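Local coordinates for hypothetical protein, IPT/TIG domain protein (Bacteroides ovatus, PDB 4HW6), which is of unknown function but probably binds a carbohydrate or other nutrient, combining an IPT/TIG domain with a six-bladed beta-propeller, at residues L211-R214 / T219-L222; D154-G159 / G193-V198; T207-F212 / I242-Y247; F146-N151 / V187-N192; A163-D168 / Q172-K177. All blocks are in the same frame, centred on the assembly; numbering follows the deposited sequence. Where two conformers were deposited one is given.

How the contacts relate
Following the chain, 146-151 opens contact 4 and 154-159 opens contact 2, both in the propeller blade that holds strands 143-146 to 173-177. Contact 5 then pairs two neighbouring strands of that blade as a hairpin, nested inside the loops closed by contacts 4 and 2. Those two loops close in turn at 187-192 and 193-198, so contacts 4 and 2 cross along the chain, and both tie the blade to the next one, strands 184-189 to 221-226. Strand 207-212 starts the last two contacts: contact 1 closes the outer hairpin of that next blade at 219-222, and contact 3 reaches on to 242-247 in the blade after it.

Contact 1: residues L211-R214 / T219-L222; sequences LFTR and TERL
Arg221 lays the aliphatic part of its side chain along the ring of Phe212, the two side chains running side by side in the same direction. CB of Arg221 starts at the ring's rim, 3.6 Å from Phe212 CE2. CG goes furthest over the face: it stands 3.8 Å from the ring centroid, off-centre toward the rim, and makes a CH-pi contact. CD of Arg221 follows past Phe212 CZ at 3.6 Å. There the chain bends (chi3 75°), turning the guanidinium away so that its plane is 75° from that of the ring and no stack forms; NH1 goes instead to the carbonyl oxygen of Thr179. Phe212 also receives Lys177 in a cation-pi interaction.

The pair belongs to the antiparallel hairpin of strands 207-212 and 221-226, the last two strands of a four-stranded propeller blade. Phe212 and Arg221 form a non-hydrogen-bonded pair, while Leu211 and Leu222 beside them exchange two backbone bonds, Leu222 N to Leu211 O being 2.7 Å. On the sheet face of these leucines, CG2 of Thr213 packs on CD1 of Leu222 at 3.8 Å. Toward the turn Thr213 N bonds Glu220 O at 3.0 Å. A water joins Thr213 OG1 to Glu220 OE1, donating to the carboxylate, and Ser216 OG is a second partner of the threonine hydroxyl.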
# COMPACT_ATOMS: atom_id res chain seq x y z
N LEU A 211 -6.58 15.64 18.70
CA LEU A 211 -5.43 16.03 17.89
C LEU A 211 -4.14 15.81 18.68
O LEU A 211 -4.08 16.15 19.87
CB LEU A 211 -5.57 17.50 17.49
CG LEU A 211 -4.51 18.13 16.58
CD1 LEU A 211 -5.14 19.18 15.67
CD2 LEU A 211 -3.39 18.75 17.41
N PHE A 212 -3.11 15.26 18.03
CA PHE A 212 -1.77 15.19 18.62
C PHE A 212 -0.88 16.11 17.78
O PHE A 212 -0.81 15.97 16.55
CB PHE A 212 -1.21 13.77 18.61
CG PHE A 212 -1.97 12.82 19.50
CD1 PHE A 212 -3.14 12.18 19.05
CD2 PHE A 212 -1.54 12.56 20.78
CE1 PHE A 212 -3.84 11.33 19.88
CE2 PHE A 212 -2.24 11.70 21.62
CZ PHE A 212 -3.39 11.09 21.17
N THR A 213 -0.21 17.06 18.43
CA THR A 213 0.44 18.14 17.69
C THR A 213 1.78 17.70 17.11
O THR A 213 2.61 17.09 17.80
CB THR A 213 0.67 19.39 18.55
OG1 THR A 213 1.59 19.10 19.60
CG2 THR A 213 -0.64 19.89 19.16
N ARG A 214 2.01 18.03 15.85
CA ARG A 214 3.29 17.78 15.18
C ARG A 214 4.45 18.47 15.90
O ARG A 214 5.53 17.90 16.03
CB ARG A 214 3.21 18.27 13.73
CG ARG A 214 4.44 17.97 12.87
CD ARG A 214 4.30 18.68 11.53
NE ARG A 214 5.45 18.49 10.66
CZ ARG A 214 5.75 19.25 9.61
NH1 ARG A 214 4.97 20.27 9.26
NH2 ARG A 214 6.84 18.99 8.89
N THR A 219 3.27 14.17 20.94
CA THR A 219 3.12 13.81 22.36
C THR A 219 1.99 14.58 23.06
O THR A 219 1.37 14.06 23.98
CB THR A 219 4.44 14.02 23.13
OG1 THR A 219 4.81 15.40 23.07
CG2 THR A 219 5.56 13.16 22.51
N GLU A 220 1.74 15.82 22.62
CA GLU A 220 0.70 16.64 23.22
C GLU A 220 -0.66 16.39 22.56
O GLU A 220 -0.80 16.55 21.35
CB GLU A 220 1.05 18.12 23.11
CG GLU A 220 0.09 19.01 23.87
CD GLU A 220 0.44 20.49 23.79
OE1 GLU A 220 1.55 20.83 23.30
OE2 GLU A 220 -0.40 21.31 24.21
N ARG A 221 -1.65 16.03 23.37
CA ARG A 221 -3.02 15.77 22.88
C ARG A 221 -3.92 16.96 23.15
O ARG A 221 -3.87 17.56 24.23
CB ARG A 221 -3.58 14.50 23.54
CG ARG A 221 -4.80 13.93 22.84
CD ARG A 221 -5.40 12.77 23.64
NE ARG A 221 -6.14 13.25 24.81
CZ ARG A 221 -6.73 12.46 25.70
NH1 ARG A 221 -6.64 11.13 25.60
NH2 ARG A 221 -7.40 13.00 26.73
N LEU A 222 -4.74 17.32 22.17
CA LEU A 222 -5.77 18.35 22.31
C LEU A 222 -7.12 17.73 21.96
O LEU A 222 -7.20 16.79 21.17
CB LEU A 222 -5.51 19.54 21.37
CG LEU A 222 -4.16 20.27 21.45
CD1 LEU A 222 -4.04 21.27 20.30
CD2 LEU A 222 -3.95 20.97 22.79
O HOH W 1 2.10 21.29 20.86

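Contact 2: residues D154-G159 / G193-V198; sequences DLYWVG and GDMVVV
Tyr156 and selenomethionine Met195 meet in the buried seam between two neighbouring blades of the beta-propeller, one containing strand 154-158 and the other strand 195-199. The strands are not paired: the CA atoms of Tyr156 and Met195 are 10.0 Å apart, and side chains alone bridge the distance.

The aromatic part of the contact is a methyl set squarely on a ring. CE of Met195 lies 3.5 Å from the centroid of the Tyr156 ring and only 8° off its normal, so that all six ring carbons are at similar range, in a textbook CH-pi geometry. The selenium stands further back, 5.0 Å from the same centroid, which makes this a Met-aromatic contact led by the methyl. The Met195 chain reaches straight out, its CG opposite the backbone N (chi1 -175°), and a bend at chi3 (-74°) sets CE down on the face. Tyr156 also stacks with His166 of its own blade, which should limit its freedom to turn. Were the tyrosine replaced by an alanine, the Met195 methyl would probably lose the surface it rests on and its chain end be free to swing, while His166 would lack its stacking partner.

The purely aliphatic part is smaller and lies further along the two strands. Val158 and Val197 point toward each other there, and their CG1 methyls touch at 4.2 Å.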
# COMPACT_ATOMS: atom_id res chain seq x y z
N ASP A 154 7.28 7.05 8.44
CA ASP A 154 6.46 6.82 9.62
C ASP A 154 5.04 6.46 9.24
O ASP A 154 4.29 7.27 8.66
CB ASP A 154 6.48 8.03 10.55
CG ASP A 154 7.88 8.36 11.02
OD1 ASP A 154 8.41 7.68 11.94
OD2 ASP A 154 8.47 9.27 10.42
N LEU A 155 4.70 5.21 9.53
CA LEU A 155 3.38 4.63 9.29
C LEU A 155 2.72 4.34 10.62
O LEU A 155 3.31 3.72 11.51
CB LEU A 155 3.51 3.31 8.55
CG LEU A 155 2.25 2.51 8.29
CD1 LEU A 155 1.36 3.26 7.30
CD2 LEU A 155 2.64 1.14 7.74
N TYR A 156 1.49 4.80 10.78
CA TYR A 156 0.76 4.64 12.02
C TYR A 156 -0.49 3.83 11.78
O TYR A 156 -1.07 3.85 10.69
CB TYR A 156 0.34 6.01 12.58
CG TYR A 156 1.48 6.91 12.94
CD1 TYR A 156 2.04 6.87 14.21
CD2 TYR A 156 2.01 7.80 12.02
CE1 TYR A 156 3.09 7.69 14.57
CE2 TYR A 156 3.08 8.62 12.36
CZ TYR A 156 3.60 8.57 13.64
OH TYR A 156 4.65 9.37 14.01
N TRP A 157 -0.96 3.15 12.82
CA TRP A 157 -2.30 2.59 12.77
C TRP A 157 -3.01 2.63 14.08
O TRP A 157 -2.38 2.50 15.12
CB TRP A 157 -2.35 1.19 12.15
CG TRP A 157 -1.80 0.03 12.94
CD1 TRP A 157 -2.39 -0.62 13.98
CD2 TRP A 157 -0.59 -0.66 12.66
NE1 TRP A 157 -1.61 -1.68 14.38
CE2 TRP A 157 -0.50 -1.73 13.60
CE3 TRP A 157 0.42 -0.49 11.74
CZ2 TRP A 157 0.56 -2.60 13.61
CZ3 TRP A 157 1.51 -1.39 11.77
CH2 TRP A 157 1.55 -2.42 12.71
N VAL A 158 -4.32 2.89 14.00
CA VAL A 158 -5.20 2.75 15.15
C VAL A 158 -5.59 1.29 15.28
O VAL A 158 -5.63 0.55 14.28
CB VAL A 158 -6.47 3.60 15.03
CG1 VAL A 158 -6.15 5.09 15.18
CG2 VAL A 158 -7.20 3.35 13.71
N GLY A 159 -5.95 0.92 16.50
CA GLY A 159 -6.32 -0.44 16.84
C GLY A 159 -7.65 -0.60 17.55
O GLY A 159 -7.85 -1.60 18.22
N GLY A 193 -0.22 19.16 9.34
CA GLY A 193 0.54 17.97 9.65
C GLY A 193 0.29 17.45 11.05
O GLY A 193 0.99 16.54 11.50
N ASP A 194 -0.70 18.01 11.76
CA ASP A 194 -1.07 17.48 13.08
C ASP A 194 -1.85 16.17 12.90
O ASP A 194 -2.54 15.97 11.89
CB ASP A 194 -1.87 18.50 13.88
CG ASP A 194 -1.07 19.75 14.21
OD1 ASP A 194 0.11 19.65 14.63
OD2 ASP A 194 -1.63 20.85 14.03
N MSE A 195 -1.73 15.26 13.86
CA MSE A 195 -2.39 13.95 13.75
C MSE A 195 -3.78 13.99 14.36
O MSE A 195 -3.92 14.38 15.50
CB MSE A 195 -1.55 12.91 14.49
CG MSE A 195 -2.05 11.49 14.35
SE MSE A 195 -1.06 10.34 15.60
CE MSE A 195 0.62 10.28 14.64
N VAL A 196 -4.80 13.58 13.61
CA VAL A 196 -6.18 13.50 14.07
C VAL A 196 -6.49 12.06 14.42
O VAL A 196 -6.12 11.15 13.68
CB VAL A 196 -7.16 13.94 12.94
CG1 VAL A 196 -8.60 14.02 13.45
CG2 VAL A 196 -6.73 15.28 12.37
N VAL A 197 -7.12 11.84 15.57
CA VAL A 197 -7.55 10.50 15.97
C VAL A 197 -9.00 10.58 16.46
O VAL A 197 -9.34 11.42 17.32
CB VAL A 197 -6.67 9.91 17.08
CG1 VAL A 197 -7.17 8.52 17.46
CG2 VAL A 197 -5.20 9.86 16.67
N VAL A 198 -9.83 9.69 15.94
CA VAL A 198 -11.23 9.63 16.33
C VAL A 198 -11.38 8.67 17.49
O VAL A 198 -10.84 7.56 17.45
CB VAL A 198 -12.12 9.18 15.15
CG1 VAL A 198 -13.56 8.91 15.63
CG2 VAL A 198 -12.10 10.28 14.09

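Contact 3: residues T207-F212 / I242-Y247; sequences TGIYLF and IYYTRY
Ile209 reaches Tyr244 and Ile242 with one atom, the terminal methyl CD1. Its CG1 branch is anti to the carbonyl carbon and CD1 continues in an extended line (chi2 -179°), which sends the methyl outward from strand 207-212 toward 242-244. Over the Tyr244 ring, Ile209 CD1 sits 4.0 Å from the centroid, displaced toward the rim on the CD1 and CE1 side; the closest approach is Ile209 CD1 to Tyr244 CD1, 3.7 Å, a CH-pi contact.

Tyr244 presents this face because its CG is placed between the backbone N and the carbonyl carbon (chi1 65°). In that position the ring stands roughly crosswise to its own strand, with Ile242 O and CG of Arg246 in its plane at the edge. Ile242 adds its short branch: CG2 meets Ile209 CD1 at 4.2 Å.

The three side chains join successive blades of the propeller, the one ending in strand 221-226 and the one that includes strand 242-244. Val196, on strand 195-199, touches both isoleucines and continues the apolar layer. Since the contact consists of methyls against a ring face and one another, its hold rests on shape and the burial of apolar surface, and no polar atom of these three side chains takes part.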
# COMPACT_ATOMS: atom_id res chain seq x y z
N THR A 207 -15.37 14.18 24.13
CA THR A 207 -14.59 14.39 22.92
C THR A 207 -14.67 13.19 22.00
O THR A 207 -14.54 12.05 22.43
CB THR A 207 -13.11 14.69 23.26
OG1 THR A 207 -13.05 15.84 24.13
CG2 THR A 207 -12.26 14.92 21.99
N GLY A 208 -14.91 13.47 20.73
CA GLY A 208 -14.89 12.45 19.70
C GLY A 208 -13.73 12.54 18.73
O GLY A 208 -13.40 11.54 18.07
N ILE A 209 -13.13 13.72 18.62
CA ILE A 209 -12.01 13.91 17.72
C ILE A 209 -10.91 14.61 18.51
O ILE A 209 -11.13 15.67 19.11
CB ILE A 209 -12.37 14.72 16.46
CG1 ILE A 209 -13.61 14.15 15.79
CG2 ILE A 209 -11.17 14.73 15.52
CD1 ILE A 209 -14.01 14.88 14.51
N TYR A 210 -9.76 13.95 18.56
CA TYR A 210 -8.58 14.43 19.26
C TYR A 210 -7.51 14.80 18.25
O TYR A 210 -7.55 14.34 17.10
CB TYR A 210 -8.03 13.34 20.15
CG TYR A 210 -8.84 13.02 21.37
CD1 TYR A 210 -8.66 13.76 22.55
CD2 TYR A 210 -9.78 12.00 21.37
CE1 TYR A 210 -9.38 13.49 23.68
CE2 TYR A 210 -10.52 11.71 22.53
CZ TYR A 210 -10.30 12.45 23.68
OH TYR A 210 -11.00 12.22 24.87
N LEU A 211 -6.58 15.64 18.70
CA LEU A 211 -5.43 16.03 17.89
C LEU A 211 -4.14 15.81 18.68
O LEU A 211 -4.08 16.15 19.87
CB LEU A 211 -5.57 17.50 17.49
CG LEU A 211 -4.51 18.13 16.58
CD1 LEU A 211 -5.14 19.18 15.67
CD2 LEU A 211 -3.39 18.75 17.41
N PHE A 212 -3.11 15.26 18.03
CA PHE A 212 -1.77 15.19 18.62
C PHE A 212 -0.88 16.11 17.78
O PHE A 212 -0.81 15.97 16.55
CB PHE A 212 -1.21 13.77 18.61
CG PHE A 212 -1.97 12.82 19.50
CD1 PHE A 212 -3.14 12.18 19.05
CD2 PHE A 212 -1.54 12.56 20.78
CE1 PHE A 212 -3.84 11.33 19.88
CE2 PHE A 212 -2.24 11.70 21.62
CZ PHE A 212 -3.39 11.09 21.17
N ILE A 242 -12.24 18.50 8.66
CA ILE A 242 -12.35 17.11 9.05
C ILE A 242 -13.78 16.65 8.92
O ILE A 242 -14.67 17.12 9.62
CB ILE A 242 -11.85 16.86 10.49
CG1 ILE A 242 -10.40 17.32 10.65
CG2 ILE A 242 -11.98 15.39 10.86
CD1 ILE A 242 -9.98 17.46 12.11
N TYR A 243 -14.02 15.76 7.97
CA TYR A 243 -15.35 15.23 7.71
C TYR A 243 -15.53 13.92 8.45
O TYR A 243 -14.67 13.04 8.41
CB TYR A 243 -15.61 15.05 6.20
CG TYR A 243 -15.68 16.38 5.43
CD1 TYR A 243 -14.51 17.11 5.13
CD2 TYR A 243 -16.90 16.89 4.99
CE1 TYR A 243 -14.57 18.31 4.42
CE2 TYR A 243 -16.97 18.11 4.28
CZ TYR A 243 -15.79 18.80 3.99
OH TYR A 243 -15.85 19.99 3.30
N TYR A 244 -16.68 13.78 9.14
CA TYR A 244 -16.92 12.60 9.95
C TYR A 244 -18.38 12.17 9.96
O TYR A 244 -19.26 12.90 9.51
CB TYR A 244 -16.41 12.80 11.37
CG TYR A 244 -17.08 13.88 12.20
CD1 TYR A 244 -16.75 15.23 12.06
CD2 TYR A 244 -18.04 13.55 13.15
CE1 TYR A 244 -17.34 16.20 12.85
CE2 TYR A 244 -18.65 14.52 13.94
CZ TYR A 244 -18.28 15.84 13.80
OH TYR A 244 -18.89 16.82 14.58
N THR A 245 -18.61 10.95 10.46
CA THR A 245 -19.93 10.45 10.74
C THR A 245 -20.04 10.05 12.21
O THR A 245 -19.02 9.79 12.87
CB THR A 245 -20.32 9.22 9.87
OG1 THR A 245 -19.52 8.08 10.23
CG2 THR A 245 -20.15 9.49 8.38
N ARG A 246 -21.27 10.07 12.71
CA ARG A 246 -21.65 9.61 14.04
C ARG A 246 -22.76 8.57 13.96
O ARG A 246 -23.73 8.73 13.22
CB ARG A 246 -22.18 10.76 14.88
CG ARG A 246 -21.16 11.83 15.23
CD ARG A 246 -21.83 12.95 15.99
NE ARG A 246 -22.82 13.62 15.14
CZ ARG A 246 -23.78 14.44 15.54
NH1 ARG A 246 -23.98 14.72 16.82
NH2 ARG A 246 -24.59 14.97 14.63
N TYR A 247 -22.65 7.53 14.77
CA TYR A 247 -23.57 6.41 14.74
C TYR A 247 -25.04 6.78 14.69
O TYR A 247 -25.79 6.20 13.92
CB TYR A 247 -23.28 5.49 15.93
CG TYR A 247 -24.08 4.21 15.95
CD1 TYR A 247 -25.33 4.16 16.54
CD2 TYR A 247 -23.57 3.02 15.41
CE1 TYR A 247 -26.06 2.99 16.57
CE2 TYR A 247 -24.30 1.86 15.42
CZ TYR A 247 -25.54 1.84 15.99
OH TYR A 247 -26.29 0.67 16.02

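Contact 4: residues F146-N151 / V187-N192; sequences FDPNSN and VNFTLN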
# COMPACT_ATOMS: atom_id res chain seq x y z
N PHE A 146 0.23 6.90 6.62
CA PHE A 146 1.56 7.48 6.65
C PHE A 146 1.46 8.94 7.12
O PHE A 146 0.53 9.67 6.75
CB PHE A 146 2.23 7.45 5.26
CG PHE A 146 2.94 6.16 4.94
CD1 PHE A 146 4.17 5.90 5.49
CD2 PHE A 146 2.40 5.25 4.03
CE1 PHE A 146 4.85 4.73 5.20
CE2 PHE A 146 3.09 4.08 3.73
CZ PHE A 146 4.31 3.82 4.32
N ASP A 147 2.44 9.38 7.91
CA ASP A 147 2.63 10.80 8.19
C ASP A 147 3.06 11.46 6.88
O ASP A 147 4.10 11.11 6.33
CB ASP A 147 3.67 10.97 9.29
CG ASP A 147 4.04 12.43 9.57
OD1 ASP A 147 3.65 13.35 8.81
OD2 ASP A 147 4.75 12.63 10.57
N PRO A 148 2.25 12.40 6.36
CA PRO A 148 2.58 13.00 5.04
C PRO A 148 3.86 13.85 4.98
O PRO A 148 4.35 14.15 3.88
CB PRO A 148 1.35 13.86 4.73
CG PRO A 148 0.84 14.24 6.07
CD PRO A 148 1.04 13.02 6.94
N ASN A 149 4.41 14.22 6.14
CA ASN A 149 5.66 14.95 6.20
C ASN A 149 6.89 14.10 6.55
O ASN A 149 7.95 14.66 6.84
CB ASN A 149 5.53 16.10 7.19
CG ASN A 149 4.51 17.11 6.74
OD1 ASN A 149 3.46 17.29 7.37
ND2 ASN A 149 4.78 17.74 5.61
N SER A 150 6.74 12.77 6.49
CA SER A 150 7.76 11.81 6.91
C SER A 150 8.45 11.14 5.72
O SER A 150 9.32 10.29 5.93
CB SER A 150 7.12 10.70 7.81
OG SER A 150 6.38 9.68 7.08
N ASN A 151 8.05 11.47 4.49
CA ASN A 151 8.60 10.81 3.28
C ASN A 151 8.57 9.27 3.38
O ASN A 151 9.56 8.58 3.09
CB ASN A 151 10.01 11.30 2.99
CG ASN A 151 10.53 10.84 1.64
OD1 ASN A 151 9.79 10.80 0.66
ND2 ASN A 151 11.80 10.48 1.59
N VAL A 187 -7.58 7.50 11.92
CA VAL A 187 -6.42 8.40 12.06
C VAL A 187 -6.23 9.11 10.73
O VAL A 187 -6.44 8.52 9.67
CB VAL A 187 -5.13 7.66 12.51
CG1 VAL A 187 -4.78 6.50 11.56
CG2 VAL A 187 -3.97 8.64 12.65
N ASN A 188 -5.90 10.38 10.79
CA ASN A 188 -5.56 11.16 9.61
C ASN A 188 -4.64 12.29 10.04
O ASN A 188 -4.24 12.34 11.20
CB ASN A 188 -6.84 11.69 8.93
CG ASN A 188 -6.68 11.84 7.43
OD1 ASN A 188 -5.61 12.24 6.92
ND2 ASN A 188 -7.76 11.54 6.71
N PHE A 189 -4.28 13.17 9.11
CA PHE A 189 -3.46 14.33 9.41
C PHE A 189 -4.09 15.58 8.83
O PHE A 189 -4.64 15.57 7.70
CB PHE A 189 -2.05 14.13 8.86
CG PHE A 189 -1.27 13.05 9.56
CD1 PHE A 189 -1.45 11.73 9.24
CD2 PHE A 189 -0.37 13.36 10.55
CE1 PHE A 189 -0.77 10.74 9.93
CE2 PHE A 189 0.31 12.38 11.23
CZ PHE A 189 0.12 11.07 10.91
N THR A 190 -3.97 16.67 9.57
CA THR A 190 -4.48 17.95 9.11
C THR A 190 -3.52 18.53 8.05
O THR A 190 -2.43 18.01 7.83
CB THR A 190 -4.63 18.95 10.27
OG1 THR A 190 -3.34 19.32 10.78
CG2 THR A 190 -5.48 18.37 11.42
N LEU A 191 -3.93 19.63 7.42
CA LEU A 191 -3.06 20.31 6.45
C LEU A 191 -1.79 20.84 7.11
O LEU A 191 -0.77 20.97 6.43
CB LEU A 191 -3.81 21.43 5.73
CG LEU A 191 -5.01 20.98 4.87
CD1 LEU A 191 -5.55 22.17 4.08
CD2 LEU A 191 -4.67 19.79 3.97
N ASN A 192 -1.84 21.12 8.41
CA ASN A 192 -0.63 21.57 9.11
C ASN A 192 0.25 20.39 9.56
O ASN A 192 1.34 20.58 10.07
CB ASN A 192 -1.01 22.49 10.28
CG ASN A 192 -1.50 23.85 9.80
OD1 ASN A 192 -1.13 24.31 8.71
ND2 ASN A 192 -2.33 24.50 10.60
O HOH W 2 1.81 19.42 6.60
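The CA atoms of Asp147 and Phe189 lie 7.1 Å apart where a type I beta turn, Asp147 to Ser150, faces the end of strand 184-189. The ring of Phe189 fills the interval, and two atoms of the turn rest on one of its faces: Pro148 CD, 3.5 Å from Phe189 CG, near the root of the ring, and Asp147 CA, 3.7 Å from Phe189 CZ, near its tip. Both make CH-pi contacts, each displaced toward the rim. The Asp147 carboxylate is nearly parallel to the ring, the planes 12° apart, while Phe146 O approaches Phe189 CE1 obliquely.

In the propeller this joins the loop between strands 143-146 and 154-158 of one blade to the first strand of the next. Met145, Tyr156, Met195 and Phe218 also touch the Phe189 side chain. The turn has its own internal bonds: Asp147 OD1 accepts from Asn149 N at 2.9 Å, forming an Asx turn, with the donor above the carboxylate plane. Asp147 O takes both Ser150 N and Ser150 OG, the hydroxyl at 2.8 Å on a lone pair. Asn149 OD1 accepts from a water whose oxygen is 2.8 Å away; the same water donates to Leu191 O, linking the two segments through solvent.

Contact 5: residues A163-D168 / Q172-K177; sequences AFRHVD and QYVDIK
Arg165 folds across the partner strand to grip the backbone of Val174 and Asp175, within an antiparallel hairpin of strands 164-168 and 173-177 that has a G1 beta bulge where Gln172 and Tyr173 both face Asp168. Bends at chi2 and chi3 (both near -60°) curl the chain back toward the sheet. One face of the guanidinium then lies against Ile176, whose CG1 is 3.4 Å from Arg165 NE, while the N-H edge points at carbonyls: NE bonds Asp175 O at 2.9 Å and NH2 bonds Val174 O at 3.1 Å. Asp175 O is held twice, since His166 N reaches it from the opposite face of its carbonyl plane. NH2 has a further acceptor in Leu128 O. A leucine in place of this arginine would probably leave Val174 O and Leu128 O without this donor, and Asp175 O with the bond from His166 N but not the arginine's.

On the other face of the sheet Phe164 and Lys177 run side by side, with Lys177 CD over the ring 4.0 Å from its centroid; the ammonium continues to Phe218 O. Nearby, His166 NE2 bonds Asp154 OD1, and a water at the imidazole edge, 2.7 Å from His166 ND1, donates to Asp175 OD2.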
# COMPACT_ATOMS: atom_id res chain seq x y z
N ALA A 163 -3.89 -1.70 20.80
CA ALA A 163 -2.82 -0.71 20.72
C ALA A 163 -2.79 0.03 19.40
O ALA A 163 -3.03 -0.54 18.32
CB ALA A 163 -1.45 -1.35 20.96
N PHE A 164 -2.45 1.30 19.53
CA PHE A 164 -2.07 2.21 18.45
C PHE A 164 -0.58 1.99 18.18
O PHE A 164 0.23 2.02 19.11
CB PHE A 164 -2.30 3.61 18.98
CG PHE A 164 -2.30 4.69 17.94
CD1 PHE A 164 -1.16 4.99 17.22
CD2 PHE A 164 -3.44 5.43 17.72
CE1 PHE A 164 -1.18 6.01 16.28
CE2 PHE A 164 -3.46 6.45 16.79
CZ PHE A 164 -2.33 6.74 16.07
N ARG A 165 -0.22 1.72 16.94
CA ARG A 165 1.18 1.39 16.64
C ARG A 165 1.83 2.39 15.69
O ARG A 165 1.15 3.07 14.91
CB ARG A 165 1.30 -0.02 16.04
CG ARG A 165 0.64 -1.13 16.87
CD ARG A 165 1.23 -1.27 18.26
NE ARG A 165 2.66 -1.61 18.25
CZ ARG A 165 3.17 -2.80 18.59
NH1 ARG A 165 2.40 -3.82 18.95
NH2 ARG A 165 4.49 -2.98 18.55
N HIS A 166 3.15 2.44 15.77
CA HIS A 166 3.98 3.35 14.95
C HIS A 166 5.14 2.56 14.36
O HIS A 166 6.03 2.12 15.10
CB HIS A 166 4.48 4.48 15.81
CG HIS A 166 5.53 5.32 15.16
ND1 HIS A 166 6.49 5.99 15.89
CD2 HIS A 166 5.78 5.61 13.86
CE1 HIS A 166 7.29 6.66 15.07
NE2 HIS A 166 6.89 6.44 13.83
N VAL A 167 5.13 2.41 13.05
CA VAL A 167 6.20 1.78 12.32
C VAL A 167 7.18 2.88 11.91
O VAL A 167 6.84 3.76 11.12
CB VAL A 167 5.69 1.02 11.09
CG1 VAL A 167 6.84 0.40 10.34
CG2 VAL A 167 4.66 -0.06 11.47
N ASP A 168 8.39 2.81 12.46
CA ASP A 168 9.47 3.78 12.25
C ASP A 168 10.51 3.13 11.34
O ASP A 168 11.31 2.30 11.79
CB ASP A 168 10.05 4.14 13.61
CG ASP A 168 11.24 5.09 13.55
OD1 ASP A 168 11.82 5.35 12.47
OD2 ASP A 168 11.62 5.56 14.63
N GLN A 172 13.84 1.21 12.21
CA GLN A 172 13.38 -0.17 12.07
C GLN A 172 12.79 -0.66 13.40
O GLN A 172 13.20 -1.67 13.96
CB GLN A 172 14.54 -1.05 11.59
CG GLN A 172 15.15 -0.58 10.28
CD GLN A 172 14.39 -1.10 9.08
OE1 GLN A 172 14.38 -2.30 8.82
NE2 GLN A 172 13.76 -0.19 8.32
N TYR A 173 11.80 0.09 13.89
CA TYR A 173 11.20 -0.15 15.20
C TYR A 173 9.69 0.01 15.10
O TYR A 173 9.22 0.87 14.36
CB TYR A 173 11.76 0.86 16.20
CG TYR A 173 11.51 0.49 17.64
CD1 TYR A 173 12.38 -0.35 18.31
CD2 TYR A 173 10.41 1.01 18.35
CE1 TYR A 173 12.18 -0.68 19.65
CE2 TYR A 173 10.21 0.68 19.69
CZ TYR A 173 11.09 -0.16 20.32
OH TYR A 173 10.89 -0.51 21.64
N VAL A 174 8.95 -0.83 15.82
CA VAL A 174 7.49 -0.72 15.87
C VAL A 174 7.07 -0.40 17.30
O VAL A 174 7.05 -1.28 18.15
CB VAL A 174 6.74 -1.98 15.40
CG1 VAL A 174 5.23 -1.69 15.30
CG2 VAL A 174 7.27 -2.48 14.05
N ASP A 175 6.74 0.87 17.54
CA ASP A 175 6.41 1.33 18.88
C ASP A 175 4.92 1.18 19.14
O ASP A 175 4.11 0.94 18.24
CB ASP A 175 6.80 2.80 19.03
CG ASP A 175 7.18 3.18 20.46
OD1 ASP A 175 7.08 2.34 21.39
OD2 ASP A 175 7.58 4.34 20.64
N ILE A 176 4.57 1.30 20.41
CA ILE A 176 3.19 1.45 20.87
C ILE A 176 3.02 2.88 21.34
O ILE A 176 3.79 3.37 22.19
CB ILE A 176 2.89 0.52 22.06
CG1 ILE A 176 2.99 -0.95 21.62
CG2 ILE A 176 1.48 0.83 22.64
CD1 ILE A 176 2.91 -1.96 22.75
N LYS A 177 2.03 3.55 20.78
CA LYS A 177 1.72 4.94 21.13
C LYS A 177 0.67 4.98 22.25
O LYS A 177 -0.42 4.46 22.09
CB LYS A 177 1.23 5.71 19.90
CG LYS A 177 0.86 7.16 20.21
CD LYS A 177 0.32 7.94 19.03
CE LYS A 177 0.16 9.42 19.39
NZ LYS A 177 1.45 10.05 19.85
O HOH W 3 7.17 6.22 18.53